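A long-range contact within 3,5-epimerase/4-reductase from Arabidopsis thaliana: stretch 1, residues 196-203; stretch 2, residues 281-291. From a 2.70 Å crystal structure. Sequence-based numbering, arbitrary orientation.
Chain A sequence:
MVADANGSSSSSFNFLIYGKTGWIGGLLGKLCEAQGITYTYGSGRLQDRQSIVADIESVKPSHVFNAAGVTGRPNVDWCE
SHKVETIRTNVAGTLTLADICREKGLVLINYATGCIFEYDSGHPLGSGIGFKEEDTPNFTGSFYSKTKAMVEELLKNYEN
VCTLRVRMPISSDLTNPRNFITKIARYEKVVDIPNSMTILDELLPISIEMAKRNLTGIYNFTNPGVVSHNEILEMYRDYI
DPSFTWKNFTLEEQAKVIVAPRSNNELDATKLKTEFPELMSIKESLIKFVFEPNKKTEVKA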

ATOM      1  N   SER A 196     -10.589   7.740  22.261  1.00 40.03           N
ATOM      2  CA  SER A 196     -10.414   9.060  21.643  1.00 38.55           C
ATOM      3  C   SER A 196     -11.437   9.251  20.523  1.00 37.44           C
ATOM      4  O   SER A 196     -11.724   8.325  19.765  1.00 35.22           O
ATOM      5  CB  SER A 196      -8.993   9.251  21.100  1.00 37.97           C
ATOM      6  OG  SER A 196      -8.129   9.763  22.100  1.00 39.16           O
ATOM      7  N   MET A 197     -12.008  10.446  20.429  1.00 37.67           N
ATOM      8  CA  MET A 197     -13.088  10.689  19.475  1.00 36.58           C
ATOM      9  C   MET A 197     -12.945  12.073  18.878  1.00 36.73           C
ATOM     10  O   MET A 197     -12.278  12.944  19.452  1.00 38.18           O
ATOM     11  CB  MET A 197     -14.472  10.557  20.141  1.00 40.07           C
ATOM     12  CG  MET A 197     -14.689   9.293  20.989  1.00 38.88           C
ATOM     13  SD  MET A 197     -16.434   8.846  21.125  1.00 39.45           S
ATOM     14  CE  MET A 197     -16.314   7.286  22.012  1.00 40.33           C
ATOM     15  N   THR A 198     -13.587  12.270  17.733  1.00 35.92           N
ATOM     16  CA  THR A 198     -13.462  13.509  16.974  1.00 38.35           C
ATOM     17  C   THR A 198     -14.788  14.276  16.965  1.00 37.83           C
ATOM     18  O   THR A 198     -15.799  13.761  16.490  1.00 40.09           O
ATOM     19  CB  THR A 198     -13.037  13.197  15.503  1.00 37.96           C
ATOM     20  OG1 THR A 198     -11.813  12.454  15.502  1.00 37.24           O
ATOM     21  CG2 THR A 198     -12.852  14.462  14.695  1.00 34.81           C
ATOM     22  N   ILE A 199     -14.796  15.507  17.469  1.00 37.36           N
ATOM     23  CA  ILE A 199     -16.000  16.334  17.356  1.00 37.61           C
ATOM     24  C   ILE A 199     -15.946  17.155  16.075  1.00 37.65           C
ATOM     25  O   ILE A 199     -15.320  18.214  16.040  1.00 36.88           O
ATOM     26  CB  ILE A 199     -16.162  17.298  18.530  1.00 36.60           C
ATOM     27  CG1 ILE A 199     -16.091  16.559  19.859  1.00 33.50           C
ATOM     28  CG2 ILE A 199     -17.478  18.035  18.394  1.00 40.71           C
ATOM     29  CD1 ILE A 199     -17.126  15.490  19.979  1.00 36.02           C
ATOM     30  N   LEU A 200     -16.584  16.658  15.017  1.00 40.12           N
ATOM     31  CA  LEU A 200     -16.494  17.299  13.695  1.00 40.38           C
ATOM     32  C   LEU A 200     -16.839  18.791  13.699  1.00 40.46           C
ATOM     33  O   LEU A 200     -16.225  19.567  12.981  1.00 40.19           O
ATOM     34  CB  LEU A 200     -17.374  16.583  12.670  1.00 40.34           C
ATOM     35  CG  LEU A 200     -17.037  15.128  12.364  1.00 46.09           C
ATOM     36  CD1 LEU A 200     -18.038  14.553  11.371  1.00 42.63           C
ATOM     37  CD2 LEU A 200     -15.592  14.997  11.857  1.00 39.58           C
ATOM     38  N   ASP A 201     -17.821  19.183  14.504  1.00 43.60           N
ATOM     39  CA  ASP A 201     -18.260  20.574  14.571  1.00 41.59           C
ATOM     40  C   ASP A 201     -17.148  21.507  15.034  1.00 42.58           C
ATOM     41  O   ASP A 201     -17.052  22.634  14.553  1.00 42.54           O
ATOM     42  CB  ASP A 201     -19.463  20.708  15.510  1.00 44.30           C
ATOM     43  CG  ASP A 201     -20.711  20.075  14.947  1.00 47.83           C
ATOM     44  OD1 ASP A 201     -21.634  20.830  14.581  1.00 50.71           O
ATOM     45  OD2 ASP A 201     -20.763  18.826  14.859  1.00 49.98           O
ATOM     46  N   GLU A 202     -16.328  21.047  15.979  1.00 41.36           N
ATOM     47  CA  GLU A 202     -15.156  21.811  16.411  1.00 41.27           C
ATOM     48  C   GLU A 202     -13.929  21.584  15.511  1.00 40.17           C
ATOM     49  O   GLU A 202     -13.244  22.537  15.140  1.00 34.96           O
ATOM     50  CB  GLU A 202     -14.796  21.488  17.857  1.00 37.84           C
ATOM     51  CG  GLU A 202     -13.559  22.226  18.334  1.00 39.34           C
ATOM     52  CD  GLU A 202     -13.157  21.829  19.746  1.00 45.50           C
ATOM     53  OE1 GLU A 202     -13.661  20.788  20.226  1.00 45.02           O
ATOM     54  OE2 GLU A 202     -12.351  22.552  20.378  1.00 46.10           O
ATOM     55  N   LEU A 203     -13.680  20.321  15.162  1.00 37.63           N
ATOM     56  CA  LEU A 203     -12.435  19.927  14.512  1.00 39.29           C
ATOM     57  C   LEU A 203     -12.384  20.226  13.005  1.00 42.11           C
ATOM     58  O   LEU A 203     -11.323  20.576  12.466  1.00 39.90           O
ATOM     59  CB  LEU A 203     -12.137  18.447  14.769  1.00 41.79           C
ATOM     60  CG  LEU A 203     -11.126  18.111  15.871  1.00 41.30           C
ATOM     61  CD1 LEU A 203      -9.897  18.997  15.732  1.00 42.12           C
ATOM     62  CD2 LEU A 203     -11.745  18.271  17.228  1.00 39.51           C
ATOM     63  N   SER A 281     -11.334  19.529  25.201  1.00 41.15           N
ATOM     64  CA  SER A 281     -11.412  18.087  25.409  1.00 43.03           C
ATOM     65  C   SER A 281     -12.798  17.556  25.070  1.00 42.55           C
ATOM     66  O   SER A 281     -13.755  18.330  24.970  1.00 38.17           O
ATOM     67  CB  SER A 281     -11.037  17.722  26.839  1.00 44.70           C
ATOM     68  OG  SER A 281      -9.652  17.904  27.031  1.00 44.38           O
ATOM     69  N   ILE A 282     -12.900  16.236  24.901  1.00 39.52           N
ATOM     70  CA  ILE A 282     -14.137  15.645  24.401  1.00 40.44           C
ATOM     71  C   ILE A 282     -15.313  16.076  25.224  1.00 40.83           C
ATOM     72  O   ILE A 282     -16.261  16.660  24.689  1.00 42.18           O
ATOM     73  CB  ILE A 282     -14.141  14.120  24.376  1.00 40.70           C
ATOM     74  CG1 ILE A 282     -12.781  13.567  24.794  1.00 41.93           C
ATOM     75  CG2 ILE A 282     -14.624  13.618  22.996  1.00 36.57           C
ATOM     76  CD1 ILE A 282     -12.616  13.388  26.286  1.00 44.28           C
ATOM     77  N   LYS A 283     -15.239  15.808  26.525  1.00 42.60           N
ATOM     78  CA  LYS A 283     -16.358  16.091  27.419  1.00 42.17           C
ATOM     79  C   LYS A 283     -16.851  17.522  27.273  1.00 42.64           C
ATOM     80  O   LYS A 283     -18.034  17.733  26.978  1.00 40.90           O
ATOM     81  CB  LYS A 283     -16.045  15.696  28.868  1.00 36.58           C
ATOM     82  CG  LYS A 283     -15.849  14.178  29.017  1.00 45.25           C
ATOM     83  CD  LYS A 283     -15.855  13.708  30.466  1.00 44.96           C
ATOM     84  CE  LYS A 283     -15.446  12.232  30.559  1.00 40.44           C
ATOM     85  NZ  LYS A 283     -15.261  11.780  31.977  1.00 41.03           N
ATOM     86  N   GLU A 284     -15.955  18.498  27.423  1.00 40.08           N
ATOM     87  CA  GLU A 284     -16.393  19.882  27.292  1.00 44.26           C
ATOM     88  C   GLU A 284     -16.824  20.181  25.855  1.00 45.90           C
ATOM     89  O   GLU A 284     -17.777  20.934  25.636  1.00 46.18           O
ATOM     90  CB  GLU A 284     -15.356  20.900  27.823  1.00 48.40           C
ATOM     91  CG  GLU A 284     -13.883  20.614  27.479  1.00 56.58           C
ATOM     92  CD  GLU A 284     -12.960  21.851  27.617  1.00 60.38           C
ATOM     93  OE1 GLU A 284     -13.331  22.795  28.359  1.00 67.30           O
ATOM     94  OE2 GLU A 284     -11.868  21.883  26.981  1.00 53.70           O
ATOM     95  N   SER A 285     -16.146  19.566  24.885  1.00 43.24           N
ATOM     96  CA  SER A 285     -16.464  19.780  23.470  1.00 43.04           C
ATOM     97  C   SER A 285     -17.799  19.138  23.114  1.00 42.73           C
ATOM     98  O   SER A 285     -18.596  19.719  22.375  1.00 42.53           O
ATOM     99  CB  SER A 285     -15.349  19.235  22.573  1.00 42.62           C
ATOM    100  OG  SER A 285     -15.581  19.520  21.207  1.00 40.65           O
ATOM    101  N   LEU A 286     -18.030  17.937  23.638  1.00 40.83           N
ATOM    102  CA  LEU A 286     -19.344  17.299  23.564  1.00 42.78           C
ATOM    103  C   LEU A 286     -20.454  18.192  24.137  1.00 45.12           C
ATOM    104  O   LEU A 286     -21.468  18.414  23.468  1.00 47.73           O
ATOM    105  CB  LEU A 286     -19.338  15.948  24.287  1.00 41.31           C
ATOM    106  CG  LEU A 286     -18.716  14.775  23.538  1.00 40.00           C
ATOM    107  CD1 LEU A 286     -18.388  13.654  24.489  1.00 38.25           C
ATOM    108  CD2 LEU A 286     -19.669  14.300  22.464  1.00 41.02           C
ATOM    109  N   ILE A 287     -20.268  18.693  25.360  1.00 40.67           N
ATOM    110  CA  ILE A 287     -21.265  19.564  25.985  1.00 46.69           C
ATOM    111  C   ILE A 287     -21.575  20.796  25.139  1.00 47.19           C
ATOM    112  O   ILE A 287     -22.734  21.097  24.853  1.00 47.37           O
ATOM    113  CB  ILE A 287     -20.842  20.042  27.411  1.00 46.90           C
ATOM    114  CG1 ILE A 287     -20.901  18.889  28.419  1.00 46.47           C
ATOM    115  CG2 ILE A 287     -21.722  21.187  27.872  1.00 42.78           C
ATOM    116  CD1 ILE A 287     -22.146  18.025  28.284  1.00 48.90           C
ATOM    117  N   LYS A 288     -20.520  21.494  24.736  1.00 44.53           N
ATOM    118  CA  LYS A 288     -20.649  22.790  24.096  1.00 45.46           C
ATOM    119  C   LYS A 288     -21.123  22.707  22.647  1.00 47.59           C
ATOM    120  O   LYS A 288     -21.897  23.556  22.194  1.00 50.92           O
ATOM    121  CB  LYS A 288     -19.321  23.544  24.176  1.00 48.29           C
ATOM    122  CG  LYS A 288     -19.227  24.705  23.213  1.00 48.96           C
ATOM    123  CD  LYS A 288     -17.864  25.363  23.246  1.00 55.12           C
ATOM    124  CE  LYS A 288     -17.891  26.669  22.455  1.00 61.26           C
ATOM    125  NZ  LYS A 288     -19.016  27.556  22.922  1.00 64.22           N
ATOM    126  N   PHE A 289     -20.678  21.689  21.922  1.00 45.45           N
ATOM    127  CA  PHE A 289     -20.949  21.633  20.488  1.00 46.83           C
ATOM    128  C   PHE A 289     -22.084  20.707  20.138  1.00 48.32           C
ATOM    129  O   PHE A 289     -22.731  20.878  19.098  1.00 51.03           O
ATOM    130  CB  PHE A 289     -19.710  21.200  19.704  1.00 44.51           C
ATOM    131  CG  PHE A 289     -18.623  22.223  19.679  1.00 45.58           C
ATOM    132  CD1 PHE A 289     -18.647  23.248  18.743  1.00 43.79           C
ATOM    133  CD2 PHE A 289     -17.578  22.164  20.590  1.00 42.13           C
ATOM    134  CE1 PHE A 289     -17.645  24.191  18.717  1.00 45.75           C
ATOM    135  CE2 PHE A 289     -16.573  23.101  20.569  1.00 44.75           C
ATOM    136  CZ  PHE A 289     -16.598  24.115  19.638  1.00 45.90           C
ATOM    137  N   VAL A 290     -22.316  19.713  20.989  1.00 47.22           N
ATOM    138  CA  VAL A 290     -23.258  18.660  20.630  1.00 49.76           C
ATOM    139  C   VAL A 290     -24.524  18.684  21.478  1.00 50.19           C
ATOM    140  O   VAL A 290     -25.620  18.836  20.943  1.00 52.83           O
ATOM    141  CB  VAL A 290     -22.595  17.264  20.642  1.00 46.21           C
ATOM    142  CG1 VAL A 290     -23.605  16.196  20.277  1.00 44.58           C
ATOM    143  CG2 VAL A 290     -21.418  17.243  19.669  1.00 46.70           C
ATOM    144  N   PHE A 291     -24.368  18.568  22.793  1.00 50.84           N
ATOM    145  CA  PHE A 291     -25.510  18.392  23.691  1.00 51.65           C
ATOM    146  C   PHE A 291     -26.283  19.670  24.090  1.00 55.86           C
ATOM    147  O   PHE A 291     -27.514  19.682  24.042  1.00 58.39           O
ATOM    148  CB  PHE A 291     -25.083  17.599  24.924  1.00 52.30           C
ATOM    149  CG  PHE A 291     -24.695  16.174  24.619  1.00 53.82           C
ATOM    150  CD1 PHE A 291     -25.642  15.268  24.164  1.00 50.75           C
ATOM    151  CD2 PHE A 291     -23.389  15.736  24.799  1.00 50.97           C
ATOM    152  CE1 PHE A 291     -25.290  13.953  23.889  1.00 50.41           C
ATOM    153  CE2 PHE A 291     -23.038  14.417  24.527  1.00 50.16           C
ATOM    154  CZ  PHE A 291     -23.990  13.530  24.066  1.00 46.95           C
TER

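Stretch 1 enters a helix at Leu200. It packs along one side of the helix that begins at Ile282 in stretch 2. The two run in the same direction: the CA atoms of Met197, Ile199 and Asp201 lie nearest those of Ile282, Ser285 and Phe289. Together they bury 398 Å², both sides summed.

Ser196 makes no contact. Its CB points away, and its OG is hydrogen-bonded elsewhere in the structure.

Met197 opens the contact. Met197 CB points toward stretch 2 and lies 4.2 Å from Ile282 CG2. The rest of the side chain leads away, so only its base takes part.

Thr198 turns its CB away from stretch 2. Its OG1 is satisfied elsewhere in the structure.

Ile199 is the centre of the contact, with 85 Å² covered, more than any other residue. It sits at the N-cap position of the helix, and Ile199 O accepts a hydrogen bond from Leu203 N at 2.8 Å. Its CB points toward stretch 2, and the side chain spreads over successive turns of the other helix. Ile199 CD1 lies 3.7 Å from Leu286 CD2 and 4.3 Å from Ile282 CG2. Ile199 CG2 lies 4.1 Å from Phe289 CB and 4.2 Å from Val290 CG2. Ile199 CG1 is 3.3 Å from Ser285 OG. A branched apolar side chain suits this place because its methyl groups reach apolar neighbours in different directions. Leu286 has its CB pointing away, but the end of its side chain comes back to meet Ile199.

Asp201 is partly exposed, and its CB points toward stretch 2. Asp201 CB is 4.2 Å from Phe289 CD1, an oblique approach to the ring. Its closest atom to the ring is the methylene carbon; both carboxylate oxygens are hydrogen-bonded elsewhere in the structure.

Glu202 adds the polar link. Ser285 OG donates a hydrogen bond to Glu202 OE1 at 2.5 Å. This is the single hydrogen bond between the stretches. The serine is small enough to sit close to Ile199 while its hydroxyl reaches the acid. The glutamate chain is extended, with chi1 and chi2 both t, which carries the buried carboxylate to the serine. OE1 is also hydrogen-bonded elsewhere. The base of the same side chain packs on Phe289: Glu202 CB lies over one ring face, 3.6 Å from Phe289 CE2, in a CH-pi contact. The ring face thus meets the first methylene of an acidic residue.

Leu200 and Leu203 make no contact within 4.5 Å.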